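PDB 3MWF: iron-regulated ABC transporter siderophore-binding protein SirA from Staphylococcus aureus subsp. aureus, which binds staphyloferrin B with iron(III) and probably hands this iron-siderophore complex to an ABC transporter for uptake. Local coordinates for residues A[13-18]-A[96-101]; A[26-31]-A[108-113]; A[47-52]-A[271-276]; A[86-91]-A[121-126]. One frame throughout, in Å; residues are numbered along the deposited sequence.

Interaction 1: residues A[13-18]-A[96-101]; sequences GTTEIK and KVYDQL
Thr-15, on the second strand of the N-terminal beta hairpin formed by 6-10 and 13-17, meets Tyr-98 at the start of helix 98-104, which belongs to the beta-alpha-beta crossover from strand 86-90 to strand 107-110. The contact is small, 82 Å² in all, and rests on polar ends. Thr-15 OG1 lies 3.0 Å from Tyr-98 OH, at the edge of the phenol ring and near its plane. Both hydroxyls are hydrogen-bonded to the backbone carbonyl of Thr-107, and Thr-15 OG1 also to His-10 NE2, so the carbonyl is a shared anchor. A water in the plane of the ring closes a second link: it donates to Thr-14 O at 2.8 Å and sits 2.6 Å from Tyr-98 OH. A chi1 of 175° swings the Tyr-98 ring out from the first helical turn toward the hairpin. That turn begins at the N-cap, Val-97, whose O accepts from Leu-101 N at 2.9 Å. Polar side chains and a water thus tie the hairpin to the crossover beside edge strand 107-110, in the N-terminal Rossmann-like lobe of a siderophore-binding protein.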
# COMPACT_ATOMS: atom_id res chain seq x y z
N GLY A 13 3.39 21.61 2.86
CA GLY A 13 3.83 22.97 2.54
C GLY A 13 4.72 23.00 1.34
O GLY A 13 4.57 22.19 0.42
N THR A 14 5.65 23.97 1.32
CA THR A 14 6.60 24.12 0.23
C THR A 14 8.03 23.86 0.70
O THR A 14 8.43 24.34 1.76
CB THR A 14 6.52 25.57 -0.33
OG1 THR A 14 5.20 25.78 -0.86
CG2 THR A 14 7.56 25.80 -1.40
N THR A 15 8.78 23.11 -0.10
CA THR A 15 10.18 22.77 0.22
C THR A 15 11.11 23.11 -0.92
O THR A 15 10.82 22.76 -2.06
CB THR A 15 10.30 21.25 0.59
OG1 THR A 15 9.63 21.04 1.83
CG2 THR A 15 11.75 20.82 0.77
N GLU A 16 12.22 23.77 -0.60
CA GLU A 16 13.27 24.08 -1.56
C GLU A 16 14.37 23.03 -1.47
O GLU A 16 14.95 22.82 -0.41
CB GLU A 16 13.87 25.49 -1.32
CG GLU A 16 14.84 25.93 -2.42
CD GLU A 16 15.59 27.21 -2.09
OE1 GLU A 16 16.81 27.15 -1.81
OE2 GLU A 16 14.95 28.28 -2.13
N ILE A 17 14.64 22.38 -2.59
CA ILE A 17 15.70 21.39 -2.69
C ILE A 17 16.84 22.02 -3.49
O ILE A 17 16.63 22.47 -4.62
CB ILE A 17 15.21 20.10 -3.40
CG1 ILE A 17 14.05 19.48 -2.61
CG2 ILE A 17 16.37 19.11 -3.59
CD1 ILE A 17 13.42 18.28 -3.26
N LYS A 18 18.03 22.06 -2.89
CA LYS A 18 19.19 22.54 -3.64
C LYS A 18 19.97 21.33 -4.17
O LYS A 18 20.40 20.48 -3.39
CB LYS A 18 20.07 23.48 -2.78
CG LYS A 18 19.41 24.83 -2.46
CD LYS A 18 20.40 26.02 -2.46
CE LYS A 18 21.02 26.30 -1.07
NZ LYS A 18 22.19 25.42 -0.75
N LYS A 96 3.37 15.67 12.95
CA LYS A 96 3.77 16.36 14.18
C LYS A 96 5.28 16.64 14.28
O LYS A 96 5.69 17.50 15.05
CB LYS A 96 3.25 15.60 15.41
CG LYS A 96 1.73 15.74 15.63
CD LYS A 96 1.32 15.21 17.01
CE LYS A 96 -0.01 15.80 17.48
NZ LYS A 96 -1.18 15.32 16.67
N VAL A 97 6.09 15.91 13.51
CA VAL A 97 7.53 16.14 13.51
C VAL A 97 8.05 16.76 12.20
O VAL A 97 9.24 16.79 11.97
CB VAL A 97 8.31 14.84 13.81
CG1 VAL A 97 7.83 14.26 15.13
CG2 VAL A 97 8.13 13.83 12.66
N TYR A 98 7.14 17.19 11.32
CA TYR A 98 7.55 17.72 10.02
C TYR A 98 8.56 18.88 10.15
O TYR A 98 9.53 18.94 9.39
CB TYR A 98 6.34 18.20 9.17
CG TYR A 98 6.81 18.86 7.90
CD1 TYR A 98 7.29 18.11 6.83
CD2 TYR A 98 6.80 20.25 7.79
CE1 TYR A 98 7.74 18.71 5.66
CE2 TYR A 98 7.26 20.88 6.62
CZ TYR A 98 7.72 20.11 5.56
OH TYR A 98 8.16 20.74 4.43
N ASP A 99 8.33 19.79 11.10
CA ASP A 99 9.27 20.92 11.27
C ASP A 99 10.65 20.42 11.71
O ASP A 99 11.68 20.96 11.27
CB ASP A 99 8.77 21.95 12.29
CG ASP A 99 7.51 22.69 11.86
OD1 ASP A 99 7.01 22.54 10.72
OD2 ASP A 99 6.99 23.42 12.73
N GLN A 100 10.65 19.40 12.58
CA GLN A 100 11.89 18.81 13.07
C GLN A 100 12.65 18.11 11.94
O GLN A 100 13.87 18.20 11.84
CB GLN A 100 11.61 17.86 14.24
CG GLN A 100 11.04 18.56 15.49
CD GLN A 100 10.56 17.62 16.58
OE1 GLN A 100 11.34 17.20 17.44
NE2 GLN A 100 9.27 17.30 16.57
N LEU A 101 11.90 17.43 11.07
CA LEU A 101 12.48 16.81 9.88
C LEU A 101 13.08 17.86 8.95
O LEU A 101 14.20 17.68 8.46
CB LEU A 101 11.45 15.98 9.11
CG LEU A 101 11.00 14.70 9.81
CD1 LEU A 101 9.82 14.13 9.02
CD2 LEU A 101 12.14 13.65 9.91
O HOH W 1 8.25 23.34 4.35

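Interaction 2: residues A[26-31]-A[108-113]; sequences TLYQGA and VSTDTV. With SE8 (5-[(2-{[(3S)-5-{[(2S)-2-amino-2-carboxyethyl]amino}-3-carboxy-3-hydroxy-5-oxopentanoyl]amino}ethyl)amino]-2,5-dioxopentanoic acid), chain C.
Tyr-28 carries the dense part of this contact, its ring held between Val-113 and Ala-31. Val-113 CA lies 4.1 Å from the ring centroid, 30° off the normal, an off-centre CH-pi contact, while Ala-31 CB sits over the centre of the opposite face. The packing continues at the root of the side chain, where Val-113 CG1 is 3.7 Å from Tyr-28 CB. A chi1 of 58° folds the tyrosine over its own backbone, which brings the ring against Thr-110 and Val-113. At its far end Tyr-28 OH is 2.7 Å from Thr-110 OG1; Thr-119 OG1 is its other hydroxyl partner. Thr-110 OG1 itself donates to Thr-112 O at 2.8 Å, bracing the strand end against the loop that follows. This buried phenol oxygen thus lies between two threonine hydroxyls, its proton not assigned to either.

The other side is looser. A single water accepts from Gly-30 N and donates to Val-113 O, both at 2.8 Å, so one water bridges the first turn of helix 29-37 to the loop. Beyond lies the siderophore: Val-113 turns CG2 to its amide, 3.5 Å from SE8 O27, while Thr-112 OG1 approaches SE8 N13 at 3.2 Å. Val-113 thus has one methyl in the core and one on the ligand. Such loops at the carboxyl ends of parallel strands form the N-terminal wall of the siderophore cleft in binding proteins of this family.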
# COMPACT_ATOMS: atom_id res chain seq x y z
N THR A 26 13.90 7.56 3.54
CA THR A 26 12.49 7.27 3.26
C THR A 26 11.79 6.82 4.52
O THR A 26 12.22 5.85 5.16
CB THR A 26 12.36 6.23 2.12
OG1 THR A 26 13.26 5.13 2.37
CG2 THR A 26 12.68 6.86 0.79
N LEU A 27 10.70 7.51 4.88
CA LEU A 27 10.02 7.29 6.17
C LEU A 27 8.70 6.53 6.09
O LEU A 27 7.98 6.45 7.07
CB LEU A 27 9.77 8.64 6.87
CG LEU A 27 11.07 9.42 7.16
CD1 LEU A 27 10.73 10.69 7.93
CD2 LEU A 27 12.05 8.58 7.97
N TYR A 28 8.39 5.98 4.91
CA TYR A 28 7.36 4.95 4.87
C TYR A 28 7.70 3.88 3.84
O TYR A 28 8.46 4.13 2.93
CB TYR A 28 5.97 5.55 4.63
CG TYR A 28 5.75 6.37 3.39
CD1 TYR A 28 5.98 7.75 3.40
CD2 TYR A 28 5.18 5.80 2.24
CE1 TYR A 28 5.70 8.53 2.27
CE2 TYR A 28 4.92 6.56 1.10
CZ TYR A 28 5.14 7.93 1.14
OH TYR A 28 4.88 8.72 0.05
N GLN A 29 7.11 2.68 4.01
CA GLN A 29 7.51 1.53 3.18
C GLN A 29 7.48 1.85 1.69
O GLN A 29 8.40 1.50 0.95
CB GLN A 29 6.53 0.37 3.43
CG GLN A 29 6.20 0.10 4.91
CD GLN A 29 7.41 -0.34 5.70
OE1 GLN A 29 8.14 -1.23 5.29
NE2 GLN A 29 7.64 0.31 6.86
N GLY A 30 6.40 2.48 1.22
CA GLY A 30 6.23 2.70 -0.21
C GLY A 30 7.26 3.67 -0.77
O GLY A 30 7.64 3.54 -1.91
N ALA A 31 7.68 4.63 0.04
CA ALA A 31 8.69 5.61 -0.36
C ALA A 31 10.01 4.88 -0.56
O ALA A 31 10.74 5.12 -1.52
CB ALA A 31 8.81 6.71 0.70
N VAL A 108 9.99 16.38 1.90
CA VAL A 108 8.75 16.42 1.11
C VAL A 108 7.81 15.35 1.64
O VAL A 108 8.25 14.34 2.18
CB VAL A 108 9.02 16.26 -0.40
CG1 VAL A 108 9.92 17.40 -0.88
CG2 VAL A 108 9.71 14.89 -0.70
N SER A 109 6.50 15.60 1.54
CA SER A 109 5.50 14.73 2.21
C SER A 109 4.26 14.47 1.33
O SER A 109 3.69 15.42 0.79
CB SER A 109 5.04 15.40 3.51
OG SER A 109 4.16 14.57 4.27
N THR A 110 3.84 13.21 1.20
CA THR A 110 2.54 12.89 0.62
C THR A 110 1.54 12.87 1.76
O THR A 110 1.91 12.85 2.93
CB THR A 110 2.53 11.49 0.02
OG1 THR A 110 3.12 10.60 0.99
CG2 THR A 110 3.34 11.43 -1.29
N ASP A 111 0.25 12.86 1.44
CA ASP A 111 -0.78 12.80 2.47
C ASP A 111 -0.72 11.47 3.23
O ASP A 111 -0.79 11.43 4.47
CB ASP A 111 -2.15 12.89 1.81
CG ASP A 111 -2.58 14.32 1.49
OD1 ASP A 111 -2.14 15.28 2.16
OD2 ASP A 111 -3.44 14.46 0.59
N THR A 112 -0.63 10.37 2.49
CA THR A 112 -0.60 9.07 3.16
C THR A 112 0.47 8.17 2.56
O THR A 112 1.32 8.61 1.81
CB THR A 112 -1.97 8.35 3.18
OG1 THR A 112 -1.97 7.19 4.08
CG2 THR A 112 -2.34 7.97 1.77
N VAL A 113 0.39 6.89 2.90
CA VAL A 113 1.51 5.99 2.64
C VAL A 113 1.24 5.04 1.48
O VAL A 113 2.15 4.33 1.07
CB VAL A 113 1.91 5.17 3.90
CG1 VAL A 113 2.30 6.11 5.05
CG2 VAL A 113 0.76 4.19 4.32
C1 SE8 C . 0.29 1.04 12.40
C2 SE8 C . -0.23 -0.37 12.39
C3 SE8 C . 0.75 -1.30 11.68
N4 SE8 C . 0.87 -1.00 10.25
C5 SE8 C . 0.15 -1.62 9.34
C6 SE8 C . 0.26 -1.11 7.93
C7 SE8 C . -0.68 0.08 7.71
C8 SE8 C . -0.40 0.66 6.31
C9 SE8 C . -1.40 1.71 5.84
N10 SE8 C . -1.91 2.53 6.76
C11 SE8 C . -2.84 3.55 6.33
C12 SE8 C . -2.30 4.94 6.65
N13 SE8 C . -3.34 5.95 6.66
C14 SE8 C . -4.15 6.21 7.73
C15 SE8 C . -3.74 5.75 9.10
C16 SE8 C . -4.14 4.29 9.09
C17 SE8 C . -3.29 3.37 9.91
C18 SE8 C . -4.04 2.61 10.89
O19 SE8 C . 1.22 1.32 13.19
O20 SE8 C . -0.28 1.88 11.67
N21 SE8 C . -1.55 -0.40 11.72
O22 SE8 C . -0.58 -2.56 9.58
C23 SE8 C . -2.13 -0.36 7.87
O24 SE8 C . -2.68 -1.02 6.95
O25 SE8 C . -2.75 -0.05 8.91
O26 SE8 C . -0.44 1.05 8.74
O27 SE8 C . -1.69 1.78 4.66
O28 SE8 C . -5.22 6.77 7.63
O29 SE8 C . -2.09 3.17 9.67
O30 SE8 C . -3.58 1.53 11.26
O31 SE8 C . -5.15 3.03 11.30
O HOH W 2 3.88 2.68 2.47

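Interaction 3: residues A[47-52]-A[271-276]; sequences ESWTQK and WNLAGG. With SE8 (5-[(2-{[(3S)-5-{[(2S)-2-amino-2-carboxyethyl]amino}-3-carboxy-3-hydroxy-5-oxopentanoyl]amino}ethyl)amino]-2,5-dioxopentanoic acid), chain C.
Leu-273 gives up the most surface here and divides its two methyls. CD1 packs against Thr-50, 3.7 Å from its CG2, and also lies 4.0 Å from Trp-49 CB; CD2 turns to the siderophore, 3.9 Å from SE8 C6, while lying close to the indole. With chi1 at -60°, Leu-273 CG points away from its own carbonyl carbon and spreads CD1 to Thr-50 and CD2 to the ligand. The Leu-273 and Thr-50 side chains cross at about a right angle.

Trp-49 is the next most covered. Its indole meets the backbone of Leu-273 by an edge, with Leu-273 O in the ring plane, 3.7 Å from Trp-49 CD1. One face is given to the ligand: SE8 N4 lies 3.3 Å above the plane, offset toward the rim on the six-membered ring. The iron(III) ion is about 5 Å from this side chain. The two segments come from different lobes, the loop 47-52 following strand 44-45 of the first sheet and helix 268-273 following strand 262-263 of the second, so the contact bridges the two lobes beside the ligand, consistent with the interlobe cleft of such binding proteins.

Thr-50 completes the apolar seam, and its loop is braced from within: Ser-48 OG donates to Thr-50 O at 2.8 Å. On the helix side, next to Leu-273, a wider pi-type turn spans 271-273, and Asn-272 ND2 donates to the carboxylate oxygen SE8 O24 with an N-H...O angle of 159°. Arg-93, Arg-169, Arg-174 and Tyr-176 bind the same siderophore.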
# COMPACT_ATOMS: atom_id res chain seq x y z
N GLU A 47 12.20 0.75 9.25
CA GLU A 47 12.19 -0.72 9.22
C GLU A 47 10.92 -1.24 8.55
O GLU A 47 9.88 -0.59 8.58
CB GLU A 47 12.33 -1.29 10.63
CG GLU A 47 11.09 -1.25 11.46
CD GLU A 47 11.32 -1.70 12.88
OE1 GLU A 47 12.49 -1.83 13.29
OE2 GLU A 47 10.32 -1.87 13.59
N SER A 48 11.01 -2.42 7.94
CA SER A 48 9.84 -3.06 7.38
C SER A 48 8.86 -3.48 8.47
O SER A 48 9.25 -3.72 9.62
CB SER A 48 10.26 -4.28 6.55
OG SER A 48 11.10 -5.14 7.33
N TRP A 49 7.58 -3.59 8.12
CA TRP A 49 6.60 -3.94 9.11
C TRP A 49 6.72 -5.39 9.58
O TRP A 49 6.43 -5.71 10.75
CB TRP A 49 5.19 -3.78 8.53
CG TRP A 49 4.71 -2.36 8.34
CD1 TRP A 49 4.42 -1.76 7.16
CD2 TRP A 49 4.43 -1.41 9.37
NE1 TRP A 49 4.00 -0.45 7.37
CE2 TRP A 49 3.98 -0.22 8.72
CE3 TRP A 49 4.51 -1.43 10.76
CZ2 TRP A 49 3.60 0.94 9.42
CZ3 TRP A 49 4.15 -0.27 11.48
CH2 TRP A 49 3.69 0.90 10.80
N THR A 50 7.11 -6.25 8.66
CA THR A 50 7.38 -7.67 8.99
C THR A 50 8.69 -8.01 8.30
O THR A 50 9.24 -7.16 7.58
CB THR A 50 6.28 -8.63 8.48
OG1 THR A 50 6.21 -8.54 7.04
CG2 THR A 50 4.92 -8.32 9.12
N GLN A 51 9.21 -9.23 8.52
CA GLN A 51 10.53 -9.58 7.98
C GLN A 51 11.57 -8.52 8.37
O GLN A 51 12.45 -8.21 7.58
CB GLN A 51 10.50 -9.72 6.46
CG GLN A 51 9.49 -10.80 6.00
CD GLN A 51 9.48 -11.01 4.51
OE1 GLN A 51 9.90 -10.15 3.74
NE2 GLN A 51 8.99 -12.18 4.09
N LYS A 52 11.49 -8.03 9.60
CA LYS A 52 12.36 -6.91 10.01
C LYS A 52 13.82 -7.30 9.90
O LYS A 52 14.17 -8.45 10.18
CB LYS A 52 12.06 -6.52 11.45
CG LYS A 52 10.66 -6.03 11.70
CD LYS A 52 10.53 -5.48 13.12
CE LYS A 52 9.13 -4.94 13.34
NZ LYS A 52 9.11 -3.98 14.51
N TRP A 271 0.06 -7.32 -0.70
CA TRP A 271 -1.31 -6.83 -0.65
C TRP A 271 -1.50 -5.58 0.19
O TRP A 271 -2.53 -4.91 0.06
CB TRP A 271 -2.28 -7.94 -0.24
CG TRP A 271 -2.60 -8.83 -1.41
CD1 TRP A 271 -1.80 -9.82 -1.94
CD2 TRP A 271 -3.76 -8.75 -2.24
NE1 TRP A 271 -2.42 -10.37 -3.05
CE2 TRP A 271 -3.61 -9.73 -3.26
CE3 TRP A 271 -4.91 -7.94 -2.24
CZ2 TRP A 271 -4.59 -9.93 -4.25
CZ3 TRP A 271 -5.88 -8.14 -3.22
CH2 TRP A 271 -5.72 -9.14 -4.21
N ASN A 272 -0.54 -5.27 1.08
CA ASN A 272 -0.69 -4.07 1.87
C ASN A 272 0.59 -3.44 2.41
O ASN A 272 0.73 -2.19 2.42
CB ASN A 272 -1.62 -4.32 3.08
CG ASN A 272 -2.02 -3.02 3.75
OD1 ASN A 272 -2.49 -2.10 3.08
ND2 ASN A 272 -1.82 -2.95 5.06
N LEU A 273 1.50 -4.27 2.91
CA LEU A 273 2.59 -3.66 3.73
C LEU A 273 3.64 -2.91 2.95
O LEU A 273 4.10 -1.87 3.43
CB LEU A 273 3.25 -4.71 4.63
CG LEU A 273 2.33 -5.42 5.62
CD1 LEU A 273 3.11 -6.49 6.43
CD2 LEU A 273 1.52 -4.49 6.58
N ALA A 274 4.03 -3.44 1.79
CA ALA A 274 5.10 -2.82 1.02
C ALA A 274 4.72 -1.43 0.51
O ALA A 274 5.57 -0.52 0.48
CB ALA A 274 5.57 -3.74 -0.13
N GLY A 275 3.46 -1.27 0.12
CA GLY A 275 2.89 0.06 -0.13
C GLY A 275 3.37 0.76 -1.37
O GLY A 275 3.05 1.94 -1.57
N GLY A 276 4.11 0.05 -2.23
CA GLY A 276 4.96 0.75 -3.20
C GLY A 276 4.66 0.45 -4.64
O GLY A 276 3.59 -0.10 -4.99
C1 SE8 C . 0.29 1.04 12.40
C2 SE8 C . -0.23 -0.37 12.39
C3 SE8 C . 0.75 -1.30 11.68
N4 SE8 C . 0.87 -1.00 10.25
C5 SE8 C . 0.15 -1.62 9.34
C6 SE8 C . 0.26 -1.11 7.93
C7 SE8 C . -0.68 0.08 7.71
C8 SE8 C . -0.40 0.66 6.31
C9 SE8 C . -1.40 1.71 5.84
N10 SE8 C . -1.91 2.53 6.76
C11 SE8 C . -2.84 3.55 6.33
C12 SE8 C . -2.30 4.94 6.65
N13 SE8 C . -3.34 5.95 6.66
C14 SE8 C . -4.15 6.21 7.73
C15 SE8 C . -3.74 5.75 9.10
C16 SE8 C . -4.14 4.29 9.09
C17 SE8 C . -3.29 3.37 9.91
C18 SE8 C . -4.04 2.61 10.89
O19 SE8 C . 1.22 1.32 13.19
O20 SE8 C . -0.28 1.88 11.67
N21 SE8 C . -1.55 -0.40 11.72
O22 SE8 C . -0.58 -2.56 9.58
C23 SE8 C . -2.13 -0.36 7.87
O24 SE8 C . -2.68 -1.02 6.95
O25 SE8 C . -2.75 -0.05 8.91
O26 SE8 C . -0.44 1.05 8.74
O27 SE8 C . -1.69 1.78 4.66
O28 SE8 C . -5.22 6.77 7.63
O29 SE8 C . -2.09 3.17 9.67
O30 SE8 C . -3.58 1.53 11.26
O31 SE8 C . -5.15 3.03 11.30

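Interaction 4: residues A[86-91]-A[121-126]; sequences LIVASK and KLMGKA
Strand 86-90 and helix 116-127 run in opposing senses where Leu-86 and Val-88 face Ala-126 and Met-123, with CA atoms 8.0 Å apart for Leu-86 and Ala-126 and 7.8 Å for Val-88 and Met-123. The alternation of the strand turns both of its residues to the helix, and one helical turn brings the two partners into line with them. Leu-86 meets Ala-126 by a single branch: CD2 lies 3.7 Å from Ala-126 CB. Its first torsion is fully extended (chi1 -180°) and carries the chain from the sheet to the small alanine methyl.

Val-88 offers both methyls to Met-123. CG1 is 3.9 Å from the sulfur SD, and CG2 is 3.9 Å from the terminal CE, so the thioether lies across the branch of the valine. The methionine runs extended as far as SD and then bends (chi3 65°), folding CE back along Val-88. No hydrogen bond crosses between the segments: the contact is wholly apolar and buried, covering part of one face of the sheet. Farther along, Ser-90 is an N-cap whose OG is hydrogen-bonded to the backbone N of Arg-93, a residue that binds the siderophore.

Met-123 also packs on Ala-31, Val-34 and Ala-35 of helix 29-37, Leu-86 on Val-108 of the adjoining strand 107-110, and Ala-126 on Ile-8 of the N-terminal hairpin, placing helix 116-127 between that helix and that hairpin against the parallel strands.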
# COMPACT_ATOMS: atom_id res chain seq x y z
N LEU A 86 17.65 14.74 1.35
CA LEU A 86 16.21 14.69 1.11
C LEU A 86 15.57 13.68 2.05
O LEU A 86 16.10 12.57 2.22
CB LEU A 86 15.91 14.28 -0.34
CG LEU A 86 14.43 14.19 -0.73
CD1 LEU A 86 13.77 15.59 -0.64
CD2 LEU A 86 14.29 13.60 -2.11
N ILE A 87 14.49 14.09 2.70
CA ILE A 87 13.69 13.18 3.52
C ILE A 87 12.31 13.07 2.88
O ILE A 87 11.72 14.08 2.53
CB ILE A 87 13.58 13.67 4.98
CG1 ILE A 87 14.99 13.75 5.58
CG2 ILE A 87 12.61 12.76 5.82
CD1 ILE A 87 15.03 14.58 6.87
N VAL A 88 11.81 11.84 2.72
CA VAL A 88 10.46 11.65 2.19
C VAL A 88 9.56 11.17 3.35
O VAL A 88 9.80 10.10 3.95
CB VAL A 88 10.40 10.62 1.00
CG1 VAL A 88 8.97 10.46 0.47
CG2 VAL A 88 11.32 11.05 -0.15
N ALA A 89 8.56 11.98 3.67
CA ALA A 89 7.72 11.79 4.85
C ALA A 89 6.28 11.68 4.38
O ALA A 89 6.01 11.82 3.19
CB ALA A 89 7.86 12.98 5.82
N SER A 90 5.38 11.42 5.33
CA SER A 90 3.94 11.44 5.07
C SER A 90 3.25 12.26 6.17
O SER A 90 3.73 12.31 7.32
CB SER A 90 3.37 10.00 5.05
OG SER A 90 3.43 9.39 6.33
N LYS A 91 2.12 12.88 5.84
CA LYS A 91 1.35 13.59 6.85
C LYS A 91 0.82 12.58 7.86
O LYS A 91 0.88 12.79 9.07
CB LYS A 91 0.22 14.40 6.17
CG LYS A 91 -0.60 15.31 7.10
CD LYS A 91 -1.18 16.44 6.26
CE LYS A 91 -2.70 16.57 6.39
NZ LYS A 91 -3.11 17.14 7.72
N LYS A 121 5.24 10.14 -8.37
CA LYS A 121 5.30 11.50 -8.95
C LYS A 121 6.08 12.48 -8.08
O LYS A 121 6.96 13.18 -8.59
CB LYS A 121 3.88 12.04 -9.19
CG LYS A 121 3.15 11.36 -10.31
CD LYS A 121 1.67 11.79 -10.31
CE LYS A 121 0.75 10.59 -10.59
NZ LYS A 121 -0.66 11.00 -10.91
N LEU A 122 5.77 12.53 -6.79
CA LEU A 122 6.47 13.42 -5.86
C LEU A 122 7.96 13.12 -5.83
O LEU A 122 8.79 14.04 -5.87
CB LEU A 122 5.89 13.29 -4.45
CG LEU A 122 6.57 14.14 -3.37
CD1 LEU A 122 6.49 15.62 -3.70
CD2 LEU A 122 5.91 13.89 -2.03
N MET A 123 8.30 11.85 -5.70
CA MET A 123 9.71 11.49 -5.58
C MET A 123 10.44 11.68 -6.90
O MET A 123 11.62 12.06 -6.89
CB MET A 123 9.88 10.08 -5.02
CG MET A 123 9.47 10.00 -3.55
SD MET A 123 9.69 8.38 -2.78
CE MET A 123 11.48 8.26 -2.86
N GLY A 124 9.72 11.49 -8.01
CA GLY A 124 10.27 11.78 -9.34
C GLY A 124 10.74 13.23 -9.40
O GLY A 124 11.88 13.52 -9.82
N LYS A 125 9.88 14.15 -8.96
CA LYS A 125 10.20 15.58 -8.95
C LYS A 125 11.34 15.92 -7.98
O LYS A 125 12.26 16.66 -8.34
CB LYS A 125 8.95 16.42 -8.65
CG LYS A 125 9.16 17.91 -8.92
CD LYS A 125 7.84 18.66 -9.09
CE LYS A 125 8.05 20.18 -9.14
NZ LYS A 125 9.02 20.62 -10.21
N ALA A 126 11.28 15.37 -6.77
CA ALA A 126 12.23 15.68 -5.73
C ALA A 126 13.62 15.18 -6.07
O ALA A 126 14.62 15.83 -5.73
CB ALA A 126 11.76 15.10 -4.38

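Interactions 1, 2 and 4 cluster in the N-terminal lobe around neighbouring strands 86-90 and 107-110. Interaction 4 lies in its apolar core, and interaction 2 continues that core to the cleft, joined to it by backbone bonds such as Val-108 O with Ala-89 N and Leu-27 N with Val-88 O. Interaction 1 is only partly buried, yet its Ile-17 and Leu-101 pack on residues of interaction 4. Interaction 3 spans the two lobes and shares the siderophore with interaction 2, which it also meets through Gln-29 NE2 and Glu-47 O. Interaction 4 is purely aliphatic and thioether; interactions 2 and 3 add aromatic and polar groups at the ligand; interaction 1, the most peripheral, is almost wholly hydroxyl and water.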